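Local atomic coordinates of McyG protein (Microcystis aeruginosa PCC 7806, PDB entry 4R0M), a protein that binds phenylalanyl-adenylate in an adenylation domain and probably activates substrates for a peptidyl carrier domain in microcystin biosynthesis. Residues I95-L100 with A176-F181; K72-I77 with K121-P126. All blocks are in the same frame, centred on the assembly; numbering follows the deposited sequence.

Contact 1. Residues I95-L100 with A176-F181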
ATOM      1  N   ILE A  95     -20.053  -8.042  10.834  1.00 27.44           N
ATOM      2  CA  ILE A  95     -18.967  -7.822  11.786  1.00 26.86           C
ATOM      3  C   ILE A  95     -17.882  -7.046  11.048  1.00 26.64           C
ATOM      4  O   ILE A  95     -17.555  -7.372   9.909  1.00 26.87           O
ATOM      5  CB  ILE A  95     -18.398  -9.160  12.316  1.00 27.10           C
ATOM      6  CG1 ILE A  95     -19.479  -9.941  13.075  1.00 26.98           C
ATOM      7  CG2 ILE A  95     -17.186  -8.925  13.213  1.00 26.83           C
ATOM      8  CD1 ILE A  95     -19.201 -11.424  13.199  1.00 26.95           C
ATOM      9  N   ILE A  96     -17.348  -6.009  11.684  1.00 26.17           N
ATOM     10  CA  ILE A  96     -16.341  -5.163  11.045  1.00 25.98           C
ATOM     11  C   ILE A  96     -14.930  -5.726  11.261  1.00 25.64           C
ATOM     12  O   ILE A  96     -14.426  -5.724  12.388  1.00 25.82           O
ATOM     13  CB  ILE A  96     -16.435  -3.696  11.526  1.00 26.23           C
ATOM     14  CG1 ILE A  96     -17.824  -3.120  11.216  1.00 26.46           C
ATOM     15  CG2 ILE A  96     -15.350  -2.842  10.877  1.00 26.24           C
ATOM     16  CD1 ILE A  96     -18.226  -1.951  12.090  1.00 26.55           C
ATOM     17  N   PRO A  97     -14.292  -6.217  10.180  1.00 24.92           N
ATOM     18  CA  PRO A  97     -12.918  -6.696  10.297  1.00 24.59           C
ATOM     19  C   PRO A  97     -11.943  -5.524  10.372  1.00 24.40           C
ATOM     20  O   PRO A  97     -12.147  -4.502   9.709  1.00 23.72           O
ATOM     21  CB  PRO A  97     -12.708  -7.485   9.005  1.00 24.49           C
ATOM     22  CG  PRO A  97     -13.620  -6.836   8.018  1.00 24.46           C
ATOM     23  CD  PRO A  97     -14.783  -6.278   8.789  1.00 24.69           C
ATOM     24  N   VAL A  98     -10.912  -5.669  11.200  1.00 24.55           N
ATOM     25  CA  VAL A  98      -9.884  -4.642  11.342  1.00 24.82           C
ATOM     26  C   VAL A  98      -8.527  -5.278  11.039  1.00 25.19           C
ATOM     27  O   VAL A  98      -7.827  -5.735  11.950  1.00 25.30           O
ATOM     28  CB  VAL A  98      -9.907  -3.982  12.742  1.00 25.02           C
ATOM     29  CG1 VAL A  98      -8.942  -2.805  12.804  1.00 25.14           C
ATOM     30  CG2 VAL A  98     -11.316  -3.518  13.093  1.00 24.85           C
ATOM     31  N   PRO A  99      -8.164  -5.336   9.745  1.00 25.24           N
ATOM     32  CA  PRO A  99      -6.918  -5.975   9.346  1.00 25.60           C
ATOM     33  C   PRO A  99      -5.720  -5.112   9.710  1.00 25.87           C
ATOM     34  O   PRO A  99      -5.706  -3.914   9.422  1.00 26.35           O
ATOM     35  CB  PRO A  99      -7.049  -6.097   7.817  1.00 25.70           C
ATOM     36  CG  PRO A  99      -8.463  -5.733   7.489  1.00 25.56           C
ATOM     37  CD  PRO A  99      -8.896  -4.810   8.584  1.00 25.35           C
ATOM     38  N   LEU A 100      -4.738  -5.718  10.363  1.00 25.91           N
ATOM     39  CA  LEU A 100      -3.506  -5.020  10.707  1.00 26.06           C
ATOM     40  C   LEU A 100      -2.298  -5.826  10.239  1.00 26.04           C
ATOM     41  O   LEU A 100      -2.376  -7.049  10.102  1.00 25.08           O
ATOM     42  CB  LEU A 100      -3.438  -4.740  12.214  1.00 25.69           C
ATOM     43  CG  LEU A 100      -4.464  -3.760  12.806  1.00 25.62           C
ATOM     44  CD1 LEU A 100      -4.462  -3.827  14.325  1.00 25.63           C
ATOM     45  CD2 LEU A 100      -4.234  -2.331  12.331  1.00 25.24           C
ATOM     46  N   ALA A 176     -20.792   0.954   8.145  1.00 33.29           N
ATOM     47  CA  ALA A 176     -19.384   0.574   8.100  1.00 32.10           C
ATOM     48  C   ALA A 176     -19.231  -0.911   7.784  1.00 31.35           C
ATOM     49  O   ALA A 176     -19.925  -1.751   8.360  1.00 31.25           O
ATOM     50  CB  ALA A 176     -18.703   0.907   9.418  1.00 31.79           C
ATOM     51  N   ALA A 177     -18.326  -1.216   6.860  1.00 30.29           N
ATOM     52  CA  ALA A 177     -18.041  -2.593   6.472  1.00 29.91           C
ATOM     53  C   ALA A 177     -16.582  -2.960   6.741  1.00 29.58           C
ATOM     54  O   ALA A 177     -16.254  -4.133   6.916  1.00 28.88           O
ATOM     55  CB  ALA A 177     -18.375  -2.808   5.003  1.00 29.50           C
ATOM     56  N   LEU A 178     -15.716  -1.950   6.766  1.00 28.75           N
ATOM     57  CA  LEU A 178     -14.281  -2.163   6.878  1.00 28.42           C
ATOM     58  C   LEU A 178     -13.604  -1.002   7.595  1.00 28.51           C
ATOM     59  O   LEU A 178     -13.836   0.164   7.270  1.00 28.47           O
ATOM     60  CB  LEU A 178     -13.671  -2.359   5.485  1.00 27.96           C
ATOM     61  CG  LEU A 178     -12.173  -2.651   5.329  1.00 27.76           C
ATOM     62  CD1 LEU A 178     -11.768  -3.959   5.997  1.00 27.09           C
ATOM     63  CD2 LEU A 178     -11.816  -2.667   3.850  1.00 27.11           C
ATOM     64  N   LEU A 179     -12.775  -1.335   8.578  1.00 28.57           N
ATOM     65  CA  LEU A 179     -12.021  -0.334   9.323  1.00 28.91           C
ATOM     66  C   LEU A 179     -10.525  -0.585   9.163  1.00 28.84           C
ATOM     67  O   LEU A 179     -10.010  -1.606   9.618  1.00 28.59           O
ATOM     68  CB  LEU A 179     -12.437  -0.342  10.799  1.00 28.88           C
ATOM     69  CG  LEU A 179     -11.808   0.650  11.785  1.00 29.29           C
ATOM     70  CD1 LEU A 179     -11.997   2.097  11.354  1.00 29.35           C
ATOM     71  CD2 LEU A 179     -12.395   0.430  13.170  1.00 29.74           C
ATOM     72  N   LEU A 180      -9.841   0.347   8.499  1.00 28.79           N
ATOM     73  CA  LEU A 180      -8.408   0.223   8.228  1.00 29.72           C
ATOM     74  C   LEU A 180      -7.597   1.345   8.873  1.00 30.32           C
ATOM     75  O   LEU A 180      -7.770   2.522   8.543  1.00 30.04           O
ATOM     76  CB  LEU A 180      -8.139   0.188   6.718  1.00 29.05           C
ATOM     77  CG  LEU A 180      -8.620  -1.023   5.915  1.00 28.80           C
ATOM     78  CD1 LEU A 180      -8.721  -0.667   4.441  1.00 28.45           C
ATOM     79  CD2 LEU A 180      -7.699  -2.215   6.120  1.00 28.29           C
ATOM     80  N   PHE A 181      -6.708   0.967   9.786  1.00 31.48           N
ATOM     81  CA  PHE A 181      -5.863   1.923  10.489  1.00 32.89           C
ATOM     82  C   PHE A 181      -4.568   2.191   9.737  1.00 34.53           C
ATOM     83  O   PHE A 181      -3.860   1.260   9.355  1.00 34.75           O
ATOM     84  CB  PHE A 181      -5.554   1.432  11.906  1.00 32.57           C
ATOM     85  CG  PHE A 181      -6.671   1.659  12.884  1.00 32.19           C
ATOM     86  CD1 PHE A 181      -7.714   0.743  13.000  1.00 32.03           C
ATOM     87  CD2 PHE A 181      -6.678   2.785  13.699  1.00 32.01           C
ATOM     88  CE1 PHE A 181      -8.744   0.952  13.903  1.00 31.74           C
ATOM     89  CE2 PHE A 181      -7.706   2.999  14.605  1.00 32.02           C
ATOM     90  CZ  PHE A 181      -8.740   2.081  14.707  1.00 31.95           C
TER
HETATM   91  O   HOH W   1     -18.124  -5.940   7.677  1.00 24.29           O

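Contact 2. Residues K72-I77 with K121-P126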
ATOM      1  N   LYS A  72     -16.390  -5.307  16.350  1.00 34.03           N
ATOM      2  CA  LYS A  72     -15.154  -5.296  15.581  1.00 32.87           C
ATOM      3  C   LYS A  72     -14.238  -6.438  16.000  1.00 31.72           C
ATOM      4  O   LYS A  72     -14.219  -6.832  17.168  1.00 31.43           O
ATOM      5  CB  LYS A  72     -14.452  -3.944  15.728  1.00 33.68           C
ATOM      6  CG  LYS A  72     -15.101  -2.838  14.906  1.00 34.61           C
ATOM      7  CD  LYS A  72     -14.767  -1.455  15.428  1.00 35.46           C
ATOM      8  CE  LYS A  72     -15.841  -0.932  16.369  1.00 36.89           C
ATOM      9  NZ  LYS A  72     -17.009  -0.391  15.623  1.00 37.62           N
ATOM     10  N   VAL A  73     -13.512  -6.990  15.029  1.00 30.71           N
ATOM     11  CA  VAL A  73     -12.490  -8.009  15.292  1.00 30.05           C
ATOM     12  C   VAL A  73     -11.185  -7.659  14.573  1.00 29.06           C
ATOM     13  O   VAL A  73     -11.197  -7.244  13.411  1.00 28.73           O
ATOM     14  CB  VAL A  73     -12.947  -9.444  14.911  1.00 30.21           C
ATOM     15  CG1 VAL A  73     -14.153  -9.874  15.734  1.00 30.49           C
ATOM     16  CG2 VAL A  73     -13.252  -9.555  13.424  1.00 30.40           C
ATOM     17  N   ILE A  74     -10.066  -7.820  15.276  1.00 27.86           N
ATOM     18  CA  ILE A  74      -8.749  -7.528  14.714  1.00 27.49           C
ATOM     19  C   ILE A  74      -8.219  -8.732  13.939  1.00 27.29           C
ATOM     20  O   ILE A  74      -8.330  -9.868  14.395  1.00 27.84           O
ATOM     21  CB  ILE A  74      -7.740  -7.093  15.809  1.00 27.18           C
ATOM     22  CG1 ILE A  74      -8.159  -5.745  16.409  1.00 27.15           C
ATOM     23  CG2 ILE A  74      -6.319  -7.020  15.252  1.00 26.53           C
ATOM     24  CD1 ILE A  74      -7.274  -5.249  17.537  1.00 27.46           C
ATOM     25  N   LEU A  75      -7.652  -8.474  12.765  1.00 27.60           N
ATOM     26  CA  LEU A  75      -7.053  -9.528  11.946  1.00 28.07           C
ATOM     27  C   LEU A  75      -5.530  -9.502  12.013  1.00 28.61           C
ATOM     28  O   LEU A  75      -4.896  -8.480  11.727  1.00 28.43           O
ATOM     29  CB  LEU A  75      -7.527  -9.429  10.491  1.00 27.99           C
ATOM     30  CG  LEU A  75      -8.850 -10.082  10.070  1.00 28.33           C
ATOM     31  CD1 LEU A  75     -10.071  -9.437  10.717  1.00 28.14           C
ATOM     32  CD2 LEU A  75      -8.974 -10.070   8.553  1.00 28.00           C
ATOM     33  N   GLN A  76      -4.962 -10.637  12.410  1.00 29.10           N
ATOM     34  CA  GLN A  76      -3.518 -10.839  12.457  1.00 28.98           C
ATOM     35  C   GLN A  76      -3.194 -12.185  11.813  1.00 29.15           C
ATOM     36  O   GLN A  76      -2.722 -13.115  12.470  1.00 29.08           O
ATOM     37  CB  GLN A  76      -3.015 -10.776  13.903  1.00 29.13           C
ATOM     38  CG  GLN A  76      -3.006  -9.375  14.496  1.00 28.88           C
ATOM     39  CD  GLN A  76      -1.833  -8.547  14.009  1.00 28.87           C
ATOM     40  OE1 GLN A  76      -1.921  -7.853  12.993  1.00 28.34           O
ATOM     41  NE2 GLN A  76      -0.719  -8.631  14.722  1.00 28.64           N
ATOM     42  N   ILE A  77      -3.464 -12.274  10.513  1.00 29.49           N
ATOM     43  CA  ILE A  77      -3.384 -13.527   9.773  1.00 29.73           C
ATOM     44  C   ILE A  77      -2.401 -13.406   8.611  1.00 29.80           C
ATOM     45  O   ILE A  77      -2.635 -12.646   7.668  1.00 30.00           O
ATOM     46  CB  ILE A  77      -4.774 -13.939   9.226  1.00 30.24           C
ATOM     47  CG1 ILE A  77      -5.828 -13.936  10.346  1.00 30.00           C
ATOM     48  CG2 ILE A  77      -4.700 -15.301   8.548  1.00 30.11           C
ATOM     49  CD1 ILE A  77      -7.258 -13.812   9.862  1.00 29.76           C
ATOM     50  N   LYS A 121      -6.550  -1.134  22.079  1.00 32.48           N
ATOM     51  CA  LYS A 121      -7.019  -0.248  23.146  1.00 33.65           C
ATOM     52  C   LYS A 121      -8.086   0.732  22.650  1.00 33.30           C
ATOM     53  O   LYS A 121      -9.070   0.988  23.346  1.00 33.38           O
ATOM     54  CB  LYS A 121      -5.843   0.500  23.787  1.00 34.84           C
ATOM     55  CG  LYS A 121      -4.955  -0.391  24.645  1.00 36.62           C
ATOM     56  CD  LYS A 121      -3.633   0.273  25.007  1.00 37.71           C
ATOM     57  CE  LYS A 121      -2.734  -0.694  25.765  1.00 38.23           C
ATOM     58  NZ  LYS A 121      -1.524  -0.034  26.333  1.00 39.14           N
ATOM     59  N   ILE A 122      -7.891   1.262  21.444  1.00 32.61           N
ATOM     60  CA  ILE A 122      -8.854   2.178  20.826  1.00 33.02           C
ATOM     61  C   ILE A 122     -10.232   1.523  20.629  1.00 33.41           C
ATOM     62  O   ILE A 122     -11.263   2.181  20.785  1.00 33.07           O
ATOM     63  CB  ILE A 122      -8.309   2.748  19.490  1.00 32.98           C
ATOM     64  CG1 ILE A 122      -7.153   3.715  19.760  1.00 32.52           C
ATOM     65  CG2 ILE A 122      -9.400   3.464  18.700  1.00 33.30           C
ATOM     66  CD1 ILE A 122      -6.252   3.964  18.568  1.00 32.43           C
ATOM     67  N   LEU A 123     -10.234   0.226  20.321  1.00 34.10           N
ATOM     68  CA  LEU A 123     -11.462  -0.507  19.993  1.00 34.94           C
ATOM     69  C   LEU A 123     -12.088  -1.265  21.170  1.00 36.22           C
ATOM     70  O   LEU A 123     -12.952  -2.124  20.969  1.00 36.17           O
ATOM     71  CB  LEU A 123     -11.205  -1.477  18.832  1.00 34.24           C
ATOM     72  CG  LEU A 123     -10.751  -0.940  17.474  1.00 33.57           C
ATOM     73  CD1 LEU A 123     -10.550  -2.094  16.507  1.00 33.29           C
ATOM     74  CD2 LEU A 123     -11.744   0.063  16.911  1.00 33.58           C
ATOM     75  N   ASP A 124     -11.653  -0.933  22.387  1.00 37.94           N
ATOM     76  CA  ASP A 124     -12.160  -1.542  23.629  1.00 39.27           C
ATOM     77  C   ASP A 124     -12.025  -3.071  23.668  1.00 38.82           C
ATOM     78  O   ASP A 124     -13.017  -3.792  23.795  1.00 39.07           O
ATOM     79  CB  ASP A 124     -13.610  -1.106  23.917  1.00 41.58           C
ATOM     80  CG  ASP A 124     -13.737   0.391  24.183  1.00 44.27           C
ATOM     81  OD1 ASP A 124     -12.906   0.950  24.937  1.00 45.74           O
ATOM     82  OD2 ASP A 124     -14.681   1.011  23.645  1.00 45.61           O
ATOM     83  N   ASN A 125     -10.785  -3.546  23.550  1.00 38.32           N
ATOM     84  CA  ASN A 125     -10.438  -4.967  23.722  1.00 37.40           C
ATOM     85  C   ASN A 125     -11.196  -5.951  22.814  1.00 36.10           C
ATOM     86  O   ASN A 125     -11.856  -6.865  23.310  1.00 36.70           O
ATOM     87  CB  ASN A 125     -10.591  -5.394  25.197  1.00 38.34           C
ATOM     88  CG  ASN A 125      -9.822  -4.503  26.162  1.00 38.96           C
ATOM     89  OD1 ASN A 125      -9.441  -3.376  25.834  1.00 38.94           O
ATOM     90  ND2 ASN A 125      -9.597  -5.011  27.372  1.00 39.83           N
ATOM     91  N   PRO A 126     -11.097  -5.774  21.482  1.00 34.72           N
ATOM     92  CA  PRO A 126     -11.764  -6.719  20.592  1.00 33.68           C
ATOM     93  C   PRO A 126     -10.976  -8.017  20.429  1.00 33.12           C
ATOM     94  O   PRO A 126      -9.768  -8.049  20.684  1.00 33.82           O
ATOM     95  CB  PRO A 126     -11.802  -5.966  19.263  1.00 33.63           C
ATOM     96  CG  PRO A 126     -10.584  -5.111  19.298  1.00 33.88           C
ATOM     97  CD  PRO A 126     -10.415  -4.701  20.732  1.00 34.41           C
TER

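Contact 1. Residues I95-L100 with A176-F181
Strands 96-99 and 176-181 run side by side in the same direction, their axes 18° apart and 5.3 Å at closest approach, yet a single weak backbone bond joins them. In it L179 N donates to P97 O over 3.4 Å, almost straight at 170°. Where further amides might have reached across, prolines stand: P97 CD presses against A177 O at 3.2 Å, and P99 CD meets L179 O at 3.5 Å. The same L179 O also accepts a CA-H...O contact from V98, and a water donates to both I95 O and A177 O, bridging the two strands at one end.

Side chains supply the rest, as I96 illustrates. From CB the chain forks. CG1, anti to the carbonyl carbon (chi1 -59°), lies 3.8 Å from A176 O and carries CD1 onward to A176 CB at 3.9 Å. CG2 takes the other course, anti to the backbone N, and settles 3.8 Å from L179 CB while also lying beside L179 N. An alanine here would probably loosen the join, since both branches and their contacts with A176 and L179 would go. Further along, V98 CG2 lies alongside L179, while CG1 meets the edge of the F181 ring near its plane, 3.8 Å from CD1. P99 crosses L178 and L180 at about right angles, touching L178 CD1 and L180 CD2 with its ring carbons.

Strand 176-181 makes a classic beta bulge at A177 and L178 against strand 190-195, its hydrogen-bonded partner. The two sheets meet here as neighbours stitched mainly by aliphatic carbon: proline removes backbone donors from the edge of the parallel sheet, leaving cohesion to buried apolar packing, one long bond and a bridging water.

Contact 2. Residues K72-I77 with K121-P126
Apolar contact dominates where the start of strand 72-76 faces the turn that follows helix 111-122. I74 brings its CG1 branch, anti to the carbonyl carbon (chi1 -66°), obliquely onto the P126 ring. Both carbons of the branch are used: I74 CD1 lies 3.8 Å from P126 CG, and CG1 is equally near that ring atom. L123 adds a looser touch, its CD1 standing 4.4 Å from I74 CG1.

A second kind of contact uses the carbon part of a charged chain. K72 starts toward the turn, crosses L123 at about a right angle and sets its CD 3.7 Å from L123 CD2. Bends at chi3 and chi4 then lead the ammonium end away, so the CD methylene, not the ammonium group, meets the leucine.

Backbone and ring meet in a third way, where K72 O lies 3.3 Å from P126 CB. No hydrogen bond crosses between the segments; the backbone bonds within 121-126 belong to the turn. D124, with a positive phi of 57°, is the C-prime residue of a Schellman motif: N125 N reaches back to W120 O, while D124 N makes a weak 3.4 Å bond to K121 O. This reversal ends the helix and turns the chain so that L123 and P126 both face the strand.

Just beyond P126 the chain enters strand 128-130, which pairs with 72-76 through the backbone of I74. Strand 96-99, helix 111-122 and strand 128-130 form a beta-alpha-beta crossover passing strand 72-76, which lies between the two strands. Successive residues of 72-76 divide the helices between them, V73 and L75 packing on helix 80-93 and I74 on L116 of helix 111-122. W120 lies against P126, so the turn fits between helix and sheet.

The two contacts, with centres about 9 Å apart, share one parallel sheet: strand 96-99 of contact 1 is the direct neighbour of strand 72-76 in contact 2. Probable hydrogen bonds link them, V98 N to V73 O at 2.7 Å and V98 O to L75 N at 2.9 Å. L123 also joins them through side chains, touching V98 and L179 of contact 1 besides K72 and I74 of strand 72-76. Contact 1 thus carries the sheet's edge onto strand 176-181, and contact 2 sets the turn after helix 111-122 against strand 72-76, an inner strand of the same sheet. Contact 1 approaches the active site, the L180 side chain being about 8 Å from the bound phenylalanyl-adenylate.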